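Long-range contacts in 2,3,4,5-tetrahydropyridine-2,6-dicarboxylate N-succinyltransferase (Campylobacter jejuni, PDB 2RIJ), which probably catalyses the transfer of a succinyl group from succinyl-CoA to tetrahydrodipicolinate, the opening step of the succinylase route to L-lysine: residues A233-M239 against T251-V257; N41-Q45 against S168-W172; I3-F9 against F97-E103; A301-I307 against A317-E323; A66-R70 against Q83-D89. One frame throughout, in Å; residues are numbered along the deposited sequence.

Contact 1 of 5, residues A233-M239 against T251-V257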
# COMPACT_ATOMS: atom_id res chain seq x y z
N ALA A 233 -1.39 37.01 -22.28
CA ALA A 233 -2.18 38.09 -21.68
C ALA A 233 -1.25 39.03 -20.95
O ALA A 233 -0.21 38.61 -20.42
CB ALA A 233 -3.29 37.55 -20.75
N ALA A 234 -1.62 40.31 -20.96
CA ALA A 234 -0.86 41.38 -20.28
C ALA A 234 -0.58 40.97 -18.83
O ALA A 234 -1.46 40.47 -18.12
CB ALA A 234 -1.64 42.76 -20.35
N GLY A 235 0.67 41.13 -18.41
CA GLY A 235 1.04 40.81 -17.08
C GLY A 235 1.66 39.44 -16.95
O GLY A 235 2.12 39.08 -15.88
N THR A 236 1.67 38.63 -18.02
CA THR A 236 2.34 37.32 -17.94
C THR A 236 3.87 37.43 -17.83
O THR A 236 4.46 38.34 -18.44
CB THR A 236 1.93 36.51 -19.20
OG1 THR A 236 0.50 36.30 -19.15
CG2 THR A 236 2.67 35.13 -19.34
N THR A 237 4.49 36.51 -17.10
CA THR A 237 5.95 36.33 -17.01
C THR A 237 6.32 34.94 -17.50
O THR A 237 5.80 33.92 -17.00
CB THR A 237 6.47 36.53 -15.57
OG1 THR A 237 6.04 37.81 -15.09
CG2 THR A 237 7.99 36.42 -15.47
N ILE A 238 7.20 34.88 -18.47
CA ILE A 238 7.83 33.62 -18.90
C ILE A 238 9.27 33.58 -18.39
O ILE A 238 10.17 34.33 -18.86
CB ILE A 238 7.84 33.43 -20.42
CG1 ILE A 238 6.45 33.79 -21.04
CG2 ILE A 238 8.28 32.00 -20.80
CD1 ILE A 238 5.29 32.92 -20.47
N MSE A 239 9.52 32.67 -17.48
CA MSE A 239 10.87 32.49 -16.88
C MSE A 239 11.64 31.61 -17.84
O MSE A 239 11.02 30.89 -18.63
CB MSE A 239 10.82 31.87 -15.51
CG MSE A 239 10.12 32.70 -14.47
SE MSE A 239 10.92 34.44 -14.16
CE MSE A 239 12.70 33.91 -13.33
N THR A 251 -1.83 32.23 -22.37
CA THR A 251 -2.43 32.64 -21.12
C THR A 251 -3.57 33.60 -21.45
O THR A 251 -3.47 34.39 -22.38
CB THR A 251 -1.42 33.32 -20.16
OG1 THR A 251 -0.91 34.53 -20.74
CG2 THR A 251 -0.24 32.36 -19.84
N THR A 252 -4.62 33.52 -20.68
CA THR A 252 -5.73 34.47 -20.84
C THR A 252 -5.84 35.48 -19.71
O THR A 252 -6.74 36.31 -19.71
CB THR A 252 -7.05 33.75 -21.06
OG1 THR A 252 -7.34 32.91 -19.94
CG2 THR A 252 -7.00 32.90 -22.37
N GLY A 253 -4.89 35.48 -18.80
CA GLY A 253 -4.75 36.55 -17.83
C GLY A 253 -3.34 36.50 -17.35
O GLY A 253 -2.57 35.61 -17.75
N ALA A 254 -2.97 37.41 -16.48
CA ALA A 254 -1.59 37.43 -15.97
C ALA A 254 -1.29 36.14 -15.22
O ALA A 254 -1.99 35.83 -14.26
CB ALA A 254 -1.39 38.66 -15.05
N CYS A 255 -0.23 35.43 -15.63
CA CYS A 255 0.23 34.18 -15.03
C CYS A 255 1.75 34.20 -14.92
O CYS A 255 2.43 34.77 -15.77
CB CYS A 255 -0.06 33.01 -15.95
SG CYS A 255 -1.80 32.66 -16.12
N MSE A 256 2.24 33.51 -13.92
CA MSE A 256 3.68 33.19 -13.80
C MSE A 256 3.93 31.85 -14.48
O MSE A 256 3.37 30.84 -14.07
CB MSE A 256 4.04 33.08 -12.34
CG MSE A 256 5.47 32.56 -12.10
SE MSE A 256 6.83 33.74 -12.94
CE MSE A 256 6.29 35.43 -12.07
N VAL A 257 4.74 31.83 -15.53
CA VAL A 257 4.97 30.62 -16.29
C VAL A 257 6.48 30.22 -16.22
O VAL A 257 7.36 30.94 -16.65
CB VAL A 257 4.52 30.77 -17.74
CG1 VAL A 257 4.79 29.44 -18.55
CG2 VAL A 257 3.05 31.24 -17.81
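The hydroxyls of Thr236 and Thr251 meet tip to tip and form a hydrogen-bonded chain between two coils. Thr251 OG1 donates to Thr236 OG1 over 2.8 Å and in turn accepts from Ala233 N at 3.0 Å; the same Ala233 N has a weak second bond to Thr251 O (3.3 Å). Thr236 OG1 donates to Ala233 O at 2.7 Å, a carbonyl that also takes Thr236 N, from the same face of its plane, as the closing bond of a type II turn. The segments are successive coils of the left-handed parallel beta-helix of the hexapeptide acyltransferases, paired in parallel. Here Thr237 N binds Cys255 O, Val257 N binds Thr237 O at 2.8 Å, and Met239 N binds Val257 O almost perfectly straight, at 178°. Side chains follow the rungs. Selenomethionine Met256, with CG anti to the backbone N (chi1 172°) and bends further out, curls its CE to 3.7 Å from Thr237 CB, while its SE touches Met239 CG. Ile238 CD1 lies 3.6 Å from Val257 CB, both side chains pointing the same way. Met239 also packs on Glu258, the predicted acyl-anhydride residue, and on Tyr244 of the second subunit.

Contact 2 of 5, residues N41-Q45 against S168-W172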
# COMPACT_ATOMS: atom_id res chain seq x y z
N ASN A 41 11.82 33.20 -55.14
CA ASN A 41 10.36 33.11 -55.03
C ASN A 41 9.87 32.43 -53.75
O ASN A 41 8.66 32.36 -53.51
CB ASN A 41 9.81 32.35 -56.23
CG ASN A 41 10.16 33.03 -57.53
OD1 ASN A 41 9.89 34.22 -57.72
ND2 ASN A 41 10.79 32.29 -58.44
N LYS A 42 10.79 31.90 -52.96
CA LYS A 42 10.46 31.25 -51.70
C LYS A 42 10.34 32.35 -50.66
O LYS A 42 11.27 33.11 -50.49
CB LYS A 42 11.57 30.27 -51.35
CG LYS A 42 11.17 29.15 -50.44
CD LYS A 42 12.34 28.19 -50.25
CE LYS A 42 12.47 27.21 -51.42
NZ LYS A 42 11.37 26.18 -51.43
N ILE A 43 9.17 32.47 -50.04
CA ILE A 43 8.96 33.43 -48.95
C ILE A 43 9.32 32.70 -47.65
O ILE A 43 8.67 31.71 -47.27
CB ILE A 43 7.50 33.96 -48.89
CG1 ILE A 43 7.05 34.52 -50.27
CG2 ILE A 43 7.34 34.96 -47.75
CD1 ILE A 43 8.01 35.43 -50.95
N LEU A 44 10.40 33.15 -47.02
CA LEU A 44 10.89 32.61 -45.77
C LEU A 44 10.31 33.23 -44.51
O LEU A 44 10.37 32.59 -43.46
CB LEU A 44 12.41 32.72 -45.71
CG LEU A 44 13.16 32.26 -46.95
CD1 LEU A 44 14.62 32.36 -46.62
CD2 LEU A 44 12.77 30.85 -47.32
N GLN A 45 9.79 34.45 -44.60
CA GLN A 45 9.20 35.15 -43.48
C GLN A 45 8.43 36.37 -43.98
O GLN A 45 8.78 36.96 -45.01
CB GLN A 45 10.28 35.63 -42.49
CG GLN A 45 9.70 36.19 -41.21
CD GLN A 45 10.74 36.51 -40.15
OE1 GLN A 45 10.56 36.15 -38.96
NE2 GLN A 45 11.81 37.20 -40.55
N SER A 168 8.95 26.78 -44.99
CA SER A 168 10.26 26.19 -45.22
C SER A 168 11.07 26.13 -43.93
O SER A 168 11.09 27.09 -43.16
CB SER A 168 11.05 27.02 -46.23
OG SER A 168 10.37 27.09 -47.45
N ASN A 169 11.70 24.99 -43.70
CA ASN A 169 12.69 24.83 -42.63
C ASN A 169 13.94 25.59 -43.06
O ASN A 169 14.54 25.29 -44.08
CB ASN A 169 13.01 23.35 -42.38
CG ASN A 169 13.90 23.14 -41.17
OD1 ASN A 169 13.80 23.87 -40.18
ND2 ASN A 169 14.80 22.14 -41.25
N VAL A 170 14.32 26.57 -42.25
CA VAL A 170 15.45 27.46 -42.58
C VAL A 170 16.30 27.64 -41.34
O VAL A 170 15.86 27.38 -40.22
CB VAL A 170 14.98 28.83 -43.15
CG1 VAL A 170 14.18 28.64 -44.49
CG2 VAL A 170 14.14 29.61 -42.12
N ALA A 171 17.52 28.10 -41.58
CA ALA A 171 18.42 28.60 -40.53
C ALA A 171 18.03 30.03 -40.22
O ALA A 171 17.52 30.74 -41.09
CB ALA A 171 19.87 28.52 -41.00
N TRP A 172 18.28 30.45 -38.97
CA TRP A 172 17.92 31.77 -38.50
C TRP A 172 19.13 32.33 -37.81
O TRP A 172 19.76 31.68 -36.97
CB TRP A 172 16.74 31.72 -37.54
CG TRP A 172 15.51 31.16 -38.10
CD1 TRP A 172 15.17 29.85 -38.14
CD2 TRP A 172 14.41 31.89 -38.66
NE1 TRP A 172 13.93 29.70 -38.70
CE2 TRP A 172 13.43 30.93 -39.04
CE3 TRP A 172 14.16 33.24 -38.92
CZ2 TRP A 172 12.22 31.28 -39.64
CZ3 TRP A 172 12.93 33.60 -39.49
CH2 TRP A 172 11.99 32.62 -39.86
O HOH W 1 8.48 29.73 -45.15
O HOH W 2 8.11 28.32 -47.85
O HOH W 3 10.31 29.76 -43.48
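Leu44 lays its CD2 methyl against CG1 of Val170, 3.9 Å away, the apolar centre of a contact whose polar links across the gap are made by water. No direct hydrogen bond joins the two segments; their strands run 9.5 Å apart at closest approach, too far for sheet pairing, and waters link the backbones instead. One water donates to Ile43 O at 2.9 Å and accepts from Ser168 N at 3.0 Å. A second lies 2.6 Å from Ser168 OG, and a third is 2.8 Å from Leu44 O and also reaches Ser168 O. Ser168 OG also sits alongside the aliphatic part of Lys42, near CD. Further along, the extended Gln45, its CG trans to the backbone N (chi1 -172°), brings its CD to the edge of the Trp172 indole, in the ring plane, with OE1 3.5 Å from CZ3 and the two planes 64° apart. The polar ends are held by others: Gln45 by His211 and Asp34, Trp172 NE1 by Asp203 O. Leu44 and Gln45 form a classic beta bulge opposite Asp34 in strand 27-35. Pro177 of strand 176-178 touches Leu44, Gln45, Val170 and Trp172, and Tyr142 of helix 138-149 packs on Gln45 and Trp172.

Contact 3 of 5, residues I3-F9 against F97-E103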
# COMPACT_ATOMS: atom_id res chain seq x y z
N ILE A 3 -10.11 62.98 -55.40
CA ILE A 3 -10.50 62.80 -53.98
C ILE A 3 -9.99 63.99 -53.17
O ILE A 3 -8.86 64.01 -52.72
CB ILE A 3 -10.06 61.46 -53.32
CG1 ILE A 3 -10.37 60.28 -54.24
CG2 ILE A 3 -10.76 61.29 -51.96
CD1 ILE A 3 -11.83 60.20 -54.72
N ASN A 4 -10.85 64.98 -52.99
CA ASN A 4 -10.46 66.21 -52.35
C ASN A 4 -11.05 66.38 -50.95
O ASN A 4 -10.43 66.96 -50.08
CB ASN A 4 -10.81 67.39 -53.28
CG ASN A 4 -10.01 67.32 -54.60
OD1 ASN A 4 -8.79 67.28 -54.58
ND2 ASN A 4 -10.72 67.24 -55.73
N THR A 5 -12.21 65.77 -50.71
CA THR A 5 -12.81 65.82 -49.38
C THR A 5 -13.01 64.42 -48.79
O THR A 5 -13.01 63.44 -49.50
CB THR A 5 -14.17 66.51 -49.48
OG1 THR A 5 -15.05 65.68 -50.24
CG2 THR A 5 -14.04 67.87 -50.19
N LYS A 6 -13.24 64.35 -47.49
CA LYS A 6 -13.53 63.06 -46.86
C LYS A 6 -14.86 62.48 -47.35
O LYS A 6 -15.07 61.27 -47.33
CB LYS A 6 -13.47 63.17 -45.34
CG LYS A 6 -12.13 63.58 -44.85
CD LYS A 6 -12.04 63.58 -43.36
CE LYS A 6 -10.67 64.02 -42.91
NZ LYS A 6 -10.64 64.42 -41.48
N GLU A 7 -15.77 63.36 -47.76
CA GLU A 7 -16.96 62.93 -48.44
C GLU A 7 -16.71 62.23 -49.79
O GLU A 7 -17.42 61.27 -50.17
CB GLU A 7 -17.86 64.14 -48.66
CG GLU A 7 -19.01 63.88 -49.60
CD GLU A 7 -19.83 65.12 -49.87
OE1 GLU A 7 -19.40 65.96 -50.70
OE2 GLU A 7 -20.89 65.26 -49.25
N ASP A 8 -15.76 62.76 -50.56
CA ASP A 8 -15.36 62.15 -51.84
C ASP A 8 -14.81 60.76 -51.52
O ASP A 8 -15.10 59.80 -52.21
CB ASP A 8 -14.24 62.94 -52.51
CG ASP A 8 -14.69 64.27 -53.09
OD1 ASP A 8 -15.91 64.42 -53.39
OD2 ASP A 8 -13.80 65.14 -53.27
N PHE A 9 -14.00 60.71 -50.47
CA PHE A 9 -13.36 59.47 -50.01
C PHE A 9 -14.40 58.39 -49.69
O PHE A 9 -14.29 57.26 -50.17
CB PHE A 9 -12.50 59.75 -48.79
CG PHE A 9 -11.83 58.53 -48.23
CD1 PHE A 9 -10.67 58.05 -48.80
CD2 PHE A 9 -12.38 57.85 -47.16
CE1 PHE A 9 -10.03 56.94 -48.28
CE2 PHE A 9 -11.75 56.74 -46.63
CZ PHE A 9 -10.56 56.29 -47.20
N PHE A 97 -6.20 58.77 -50.35
CA PHE A 97 -6.16 59.26 -48.97
C PHE A 97 -5.83 60.75 -48.83
O PHE A 97 -5.63 61.24 -47.72
CB PHE A 97 -5.13 58.49 -48.17
CG PHE A 97 -5.54 57.08 -47.80
CD1 PHE A 97 -6.69 56.84 -47.04
CD2 PHE A 97 -4.71 56.00 -48.11
CE1 PHE A 97 -7.02 55.56 -46.64
CE2 PHE A 97 -5.06 54.69 -47.72
CZ PHE A 97 -6.21 54.48 -46.99
N LYS A 98 -5.75 61.46 -49.95
CA LYS A 98 -5.41 62.88 -49.94
C LYS A 98 -6.09 63.71 -48.83
O LYS A 98 -5.38 64.42 -48.12
CB LYS A 98 -5.68 63.48 -51.32
CG LYS A 98 -5.32 64.96 -51.48
CD LYS A 98 -5.52 65.35 -52.94
CE LYS A 98 -5.65 66.86 -53.16
NZ LYS A 98 -6.98 67.44 -52.76
N PRO A 99 -7.42 63.57 -48.62
CA PRO A 99 -8.05 64.38 -47.55
C PRO A 99 -7.48 64.19 -46.13
O PRO A 99 -7.73 65.03 -45.26
CB PRO A 99 -9.51 63.93 -47.60
CG PRO A 99 -9.70 63.34 -48.93
CD PRO A 99 -8.41 62.72 -49.30
N PHE A 100 -6.71 63.12 -45.89
CA PHE A 100 -6.21 62.80 -44.56
C PHE A 100 -4.73 63.06 -44.38
O PHE A 100 -4.21 62.89 -43.28
CB PHE A 100 -6.39 61.29 -44.29
CG PHE A 100 -7.80 60.81 -44.36
CD1 PHE A 100 -8.63 60.87 -43.23
CD2 PHE A 100 -8.31 60.26 -45.53
CE1 PHE A 100 -9.92 60.41 -43.31
CE2 PHE A 100 -9.60 59.80 -45.61
CZ PHE A 100 -10.41 59.87 -44.52
N LEU A 101 -4.03 63.43 -45.44
CA LEU A 101 -2.56 63.38 -45.40
C LEU A 101 -1.90 64.35 -44.42
O LEU A 101 -0.80 64.10 -43.94
CB LEU A 101 -1.98 63.54 -46.81
CG LEU A 101 -2.34 62.46 -47.83
CD1 LEU A 101 -1.75 62.77 -49.23
CD2 LEU A 101 -1.90 61.08 -47.37
N GLU A 102 -2.58 65.44 -44.07
CA GLU A 102 -2.00 66.42 -43.15
C GLU A 102 -2.47 66.20 -41.72
O GLU A 102 -2.22 67.03 -40.85
CB GLU A 102 -2.32 67.85 -43.64
CG GLU A 102 -1.79 68.18 -45.05
N GLU A 103 -3.15 65.09 -41.48
CA GLU A 103 -3.65 64.75 -40.16
C GLU A 103 -2.84 63.65 -39.52
O GLU A 103 -2.22 62.83 -40.20
CB GLU A 103 -5.07 64.25 -40.27
CG GLU A 103 -6.04 65.28 -40.78
CD GLU A 103 -7.46 64.79 -40.76
OE1 GLU A 103 -7.68 63.56 -40.58
OE2 GLU A 103 -8.38 65.62 -40.94
O HOH W 4 -7.59 67.38 -49.88
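A capping box opens helix 6-17, and the turn that follows helix 87-96 packs against this start: Pro99 CG approaches Thr5 O to 3.4 Å. The box is made of two reciprocal bonds, Asp8 N to Thr5 OG1 and Thr5 N to Asp8 OD2, the latter from above the carboxylate plane; Asn4 N adds a bond to the anti lone pair of the same OD2. Phe9, Phe97 and Phe100 form an aromatic cluster. Phe100 turns its edge to the face of Phe9 in a T-shaped pair, the planes at 79°, with CE2 over the centre of the Phe9 ring. Phe9 puts its ring there because CG lies opposite the backbone N (chi1 179°). Its CE1 touches Phe97 CD1 at 3.6 Å, in a pair whose near-parallel rings are slid so far that they hardly overlap. Ile62 of helix 57-69 backs Phe9, and Ile109 of helix 107-117 backs Phe97 and Phe100. Beyond Pro99, Lys98 NZ donates to Asn4 OD1 at 2.6 Å, in the carbonyl plane, and one water joins the same NZ to Asn4 O. The extended Lys6 passes over a face of Phe100 to end in a salt bridge, its NZ 2.6 Å from Glu103 OE2 on the syn lone pair.

Contact 4 of 5, residues A301-I307 against A317-E323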
# COMPACT_ATOMS: atom_id res chain seq x y z
N ALA A 301 6.04 22.35 -9.46
CA ALA A 301 7.31 22.06 -10.11
C ALA A 301 7.35 20.59 -10.51
O ALA A 301 6.96 19.67 -9.74
CB ALA A 301 8.48 22.45 -9.19
N ASN A 302 7.84 20.34 -11.72
CA ASN A 302 7.95 19.01 -12.30
C ASN A 302 6.68 18.16 -12.34
O ASN A 302 6.74 16.96 -12.53
CB ASN A 302 9.15 18.29 -11.64
CG ASN A 302 10.47 18.86 -12.10
OD1 ASN A 302 10.63 19.18 -13.28
ND2 ASN A 302 11.44 18.94 -11.18
N SER A 303 5.49 18.80 -12.29
CA SER A 303 4.22 18.12 -12.49
C SER A 303 3.94 17.95 -13.94
O SER A 303 4.61 18.59 -14.80
CB SER A 303 3.05 18.88 -11.83
OG SER A 303 2.88 20.19 -12.31
N VAL A 304 2.91 17.14 -14.23
CA VAL A 304 2.40 17.01 -15.61
C VAL A 304 0.90 17.06 -15.54
O VAL A 304 0.25 16.28 -14.80
CB VAL A 304 2.84 15.68 -16.33
CG1 VAL A 304 2.32 15.60 -17.81
CG2 VAL A 304 4.36 15.46 -16.20
N THR A 305 0.35 17.96 -16.32
CA THR A 305 -1.08 18.12 -16.42
C THR A 305 -1.54 17.68 -17.84
O THR A 305 -1.28 18.37 -18.82
CB THR A 305 -1.53 19.58 -16.14
OG1 THR A 305 -1.20 19.95 -14.79
CG2 THR A 305 -3.05 19.72 -16.32
N GLY A 306 -2.18 16.52 -17.89
CA GLY A 306 -2.70 15.94 -19.14
C GLY A 306 -4.19 15.96 -19.32
O GLY A 306 -4.74 15.38 -20.27
N ILE A 307 -4.89 16.72 -18.47
CA ILE A 307 -6.33 16.92 -18.61
C ILE A 307 -6.71 18.39 -18.42
O ILE A 307 -5.98 19.13 -17.78
CB ILE A 307 -7.15 16.07 -17.56
CG1 ILE A 307 -6.80 16.46 -16.11
CG2 ILE A 307 -6.88 14.52 -17.78
CD1 ILE A 307 -7.72 15.89 -15.06
N ALA A 317 3.63 19.39 -6.73
CA ALA A 317 4.90 19.17 -7.37
C ALA A 317 5.13 17.69 -7.56
O ALA A 317 4.83 16.85 -6.68
CB ALA A 317 6.03 19.82 -6.54
N GLY A 318 5.60 17.31 -8.77
CA GLY A 318 6.00 15.92 -9.03
C GLY A 318 4.85 15.03 -9.48
O GLY A 318 5.06 13.93 -9.92
N ILE A 319 3.62 15.51 -9.43
CA ILE A 319 2.48 14.65 -9.72
C ILE A 319 2.21 14.68 -11.21
O ILE A 319 2.10 15.76 -11.80
CB ILE A 319 1.16 15.15 -8.95
CG1 ILE A 319 1.34 15.03 -7.44
CG2 ILE A 319 -0.09 14.42 -9.43
CD1 ILE A 319 1.50 13.65 -6.94
N ALA A 320 1.96 13.52 -11.79
CA ALA A 320 1.44 13.42 -13.14
C ALA A 320 -0.02 13.10 -13.18
O ALA A 320 -0.44 12.01 -12.72
CB ALA A 320 2.24 12.37 -13.94
N VAL A 321 -0.82 14.01 -13.74
CA VAL A 321 -2.25 13.88 -13.86
C VAL A 321 -2.57 13.62 -15.33
O VAL A 321 -2.80 14.53 -16.14
CB VAL A 321 -3.05 15.13 -13.32
CG1 VAL A 321 -4.54 14.93 -13.45
CG2 VAL A 321 -2.68 15.45 -11.90
N LEU A 322 -2.64 12.34 -15.67
CA LEU A 322 -2.85 11.92 -17.04
C LEU A 322 -4.26 11.38 -17.19
O LEU A 322 -4.96 11.08 -16.20
CB LEU A 322 -1.81 10.85 -17.42
CG LEU A 322 -0.36 11.19 -17.02
CD1 LEU A 322 0.57 10.00 -17.23
CD2 LEU A 322 0.06 12.47 -17.81
N GLU A 323 -4.68 11.26 -18.43
CA GLU A 323 -6.04 10.86 -18.76
C GLU A 323 -6.43 9.52 -18.13
O GLU A 323 -7.57 9.31 -17.71
CB GLU A 323 -6.18 10.73 -20.27
CG GLU A 323 -6.22 12.01 -21.02
CD GLU A 323 -6.30 11.76 -22.53
OE1 GLU A 323 -7.07 10.87 -22.95
OE2 GLU A 323 -5.59 12.46 -23.30
O HOH W 5 6.07 14.23 -12.88
O HOH W 6 -3.60 13.93 -22.21
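Val304 O receives Val321 N over only 2.7 Å, and the bond is almost straight, 176° at the hydrogen. It belongs to a ladder of parallel rungs: Val304 N also binds Ile319 O at 2.9 Å, and Gly306 N reaches Val321 O at 2.7 Å. At the entry to the ladder Gly318 N bonds to Ala301 O, a more bent link of 131°. This is the coil-to-coil pairing of a left-handed parallel beta-helix. Side chains pile up in register too, Val304 CB over Ala320 CB and, from two residues further on, Leu322 CD2 against Val304 CG1. On the other face of the sheet, Ile307 CD1 meets Val321 CG1 at 3.7 Å; a chi1 of 61° tucks Ile307 CG1 between the backbone N and the carbonyl carbon. At the far end a water donates to both Gly306 O and Glu323 OE2, each at 2.7 Å, and Ser284 holds the other carboxylate oxygen. Ala301 and Ala317 are predicted to bind succinyl-CoA; Ala301 packs on Ser278 of the second subunit, and Ala317 on Leu322 of that same second subunit. Within the chain, Val315 of strand 314-315 touches Thr305 and Val321, while Phe362 of strand 360-364 covers Ile307 and Val321.

Contact 5 of 5, residues A66-R70 against Q83-D89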
# COMPACT_ATOMS: atom_id res chain seq x y z
N ALA A 66 -6.47 49.51 -55.67
CA ALA A 66 -5.21 49.81 -56.31
C ALA A 66 -4.83 48.69 -57.29
O ALA A 66 -4.33 48.95 -58.37
CB ALA A 66 -4.13 50.04 -55.28
N PHE A 67 -5.08 47.46 -56.89
CA PHE A 67 -4.78 46.29 -57.67
C PHE A 67 -5.78 46.15 -58.80
O PHE A 67 -5.38 45.94 -59.94
CB PHE A 67 -4.81 45.04 -56.79
CG PHE A 67 -3.69 44.98 -55.78
CD1 PHE A 67 -2.38 44.97 -56.17
CD2 PHE A 67 -3.98 44.90 -54.44
CE1 PHE A 67 -1.36 44.91 -55.23
CE2 PHE A 67 -2.94 44.82 -53.47
CZ PHE A 67 -1.65 44.85 -53.90
N MSE A 68 -7.06 46.29 -58.48
CA MSE A 68 -8.09 46.15 -59.51
C MSE A 68 -7.94 47.19 -60.60
O MSE A 68 -8.14 46.88 -61.78
CB MSE A 68 -9.47 46.22 -58.90
CG MSE A 68 -9.78 44.99 -58.07
SE MSE A 68 -11.64 44.96 -57.43
CE MSE A 68 -11.55 46.19 -55.87
N GLN A 69 -7.55 48.40 -60.18
CA GLN A 69 -7.34 49.54 -61.07
C GLN A 69 -6.31 49.22 -62.15
O GLN A 69 -6.47 49.66 -63.28
CB GLN A 69 -6.97 50.85 -60.30
CG GLN A 69 -8.09 51.90 -60.30
N ARG A 70 -5.29 48.44 -61.83
CA ARG A 70 -4.33 48.00 -62.85
C ARG A 70 -4.57 46.60 -63.41
O ARG A 70 -3.65 45.99 -63.94
CB ARG A 70 -2.89 48.10 -62.35
CG ARG A 70 -2.50 47.27 -61.15
CD ARG A 70 -1.04 47.59 -60.84
NE ARG A 70 -0.53 47.00 -59.62
CZ ARG A 70 -0.12 45.75 -59.51
NH1 ARG A 70 -0.12 44.93 -60.55
NH2 ARG A 70 0.34 45.31 -58.35
N GLN A 83 -0.87 39.79 -52.71
CA GLN A 83 -0.31 40.40 -53.91
C GLN A 83 0.83 41.32 -53.59
O GLN A 83 0.71 42.16 -52.71
CB GLN A 83 -1.40 41.19 -54.64
CG GLN A 83 -1.10 41.54 -56.09
CD GLN A 83 -1.27 40.36 -57.05
OE1 GLN A 83 -1.89 39.35 -56.72
NE2 GLN A 83 -0.70 40.49 -58.20
N THR A 84 1.90 41.23 -54.37
CA THR A 84 3.06 42.12 -54.27
C THR A 84 2.65 43.52 -54.63
O THR A 84 1.94 43.72 -55.62
CB THR A 84 4.19 41.67 -55.27
OG1 THR A 84 4.66 40.40 -54.85
CG2 THR A 84 5.37 42.65 -55.33
N LEU A 85 3.10 44.48 -53.83
CA LEU A 85 2.86 45.89 -54.08
C LEU A 85 3.93 46.47 -55.02
O LEU A 85 5.13 46.21 -54.88
CB LEU A 85 2.87 46.69 -52.77
CG LEU A 85 1.65 46.45 -51.89
CD1 LEU A 85 2.04 46.75 -50.45
CD2 LEU A 85 0.44 47.34 -52.40
N LYS A 86 3.45 47.23 -56.00
CA LYS A 86 4.26 48.10 -56.85
C LYS A 86 4.17 49.53 -56.34
O LYS A 86 3.21 49.89 -55.64
CB LYS A 86 3.74 48.01 -58.29
CG LYS A 86 3.85 46.61 -58.83
CD LYS A 86 3.45 46.53 -60.26
CE LYS A 86 3.89 45.21 -60.82
NZ LYS A 86 3.57 45.07 -62.25
N LEU A 87 5.12 50.38 -56.73
CA LEU A 87 5.08 51.79 -56.32
C LEU A 87 3.77 52.44 -56.72
O LEU A 87 3.20 53.22 -55.97
CB LEU A 87 6.25 52.59 -56.89
CG LEU A 87 6.46 54.01 -56.35
CD1 LEU A 87 6.54 54.00 -54.85
CD2 LEU A 87 7.74 54.65 -57.02
N GLU A 88 3.28 52.12 -57.91
CA GLU A 88 2.04 52.70 -58.42
C GLU A 88 0.85 52.43 -57.51
O GLU A 88 -0.05 53.28 -57.38
CB GLU A 88 1.78 52.19 -59.84
CG GLU A 88 1.50 50.73 -59.97
CD GLU A 88 1.59 50.26 -61.42
OE1 GLU A 88 0.63 50.50 -62.20
OE2 GLU A 88 2.64 49.66 -61.77
N ASP A 89 0.86 51.26 -56.85
CA ASP A 89 -0.18 50.87 -55.92
C ASP A 89 -0.16 51.77 -54.69
O ASP A 89 -1.20 52.22 -54.22
CB ASP A 89 -0.02 49.42 -55.48
CG ASP A 89 -0.03 48.42 -56.65
OD1 ASP A 89 -0.75 48.63 -57.66
OD2 ASP A 89 0.70 47.41 -56.51
O HOH W 7 -2.35 50.53 -58.81
O HOH W 8 2.04 42.76 -58.03
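Arg70 takes hold of Asp89 side-on, NE to OD1 at 2.6 Å and NH2 to OD2 at 2.8 Å, each on a syn lone pair. Guanidinium and carboxylate are nearly coplanar, 18° apart, so the pair is fixed in rotation as well as in distance. Asp89 OD2 takes a further bond from Lys86 N, at the N-cap of helix 87-96, from above the carboxylate plane; this ties the salt bridge to the helix start. The packed side belongs to Phe67. Gln83 CG sits over its ring face in a CH-pi contact, 3.9 Å from the centroid, while Leu85 CD2 comes within 3.6 Å of Phe67 CZ. Toward the exposed Lys86 and Glu88 the contact is looser. The Lys86 chain runs over the face of the Arg70 guanidinium with CD 3.7 Å from CZ, and Glu88 OE1 stays 4.5 Å from Arg70 NE, a pairing of charges alone. Two waters add bridges, one between Ala66 O and Asp89 OD1, another between Arg70 NH2 and Thr84 O. The contact joins the end of helix 57-69 to the turn from strand 80-84 into helix 87-96, with Phe126 of strand 124-129 against Phe67 and Phe92 of helix 87-96 against Ala66.

How the contacts relate
Contacts 1 and 4, with centres about 20 Å apart, repeat one scheme, coil on coil of the beta-helix with backbone rungs in parallel register; contact 4 is the more buried, and both include residues that pack against another subunit. Contacts 3 and 5 belong to the N-terminal part, hold helix 87-96 by its two ends, and depend on side chains: an aromatic cluster and a surface salt bridge in contact 3, a single ring and a salt bridge to a buried aspartate in contact 5. Contact 3 lies the more exposed. Contact 2 is buried yet wet, relying on water where contacts 1 and 4 use direct bonds. It reaches the same sheet as contact 5, the nearest atoms being about 7 Å apart.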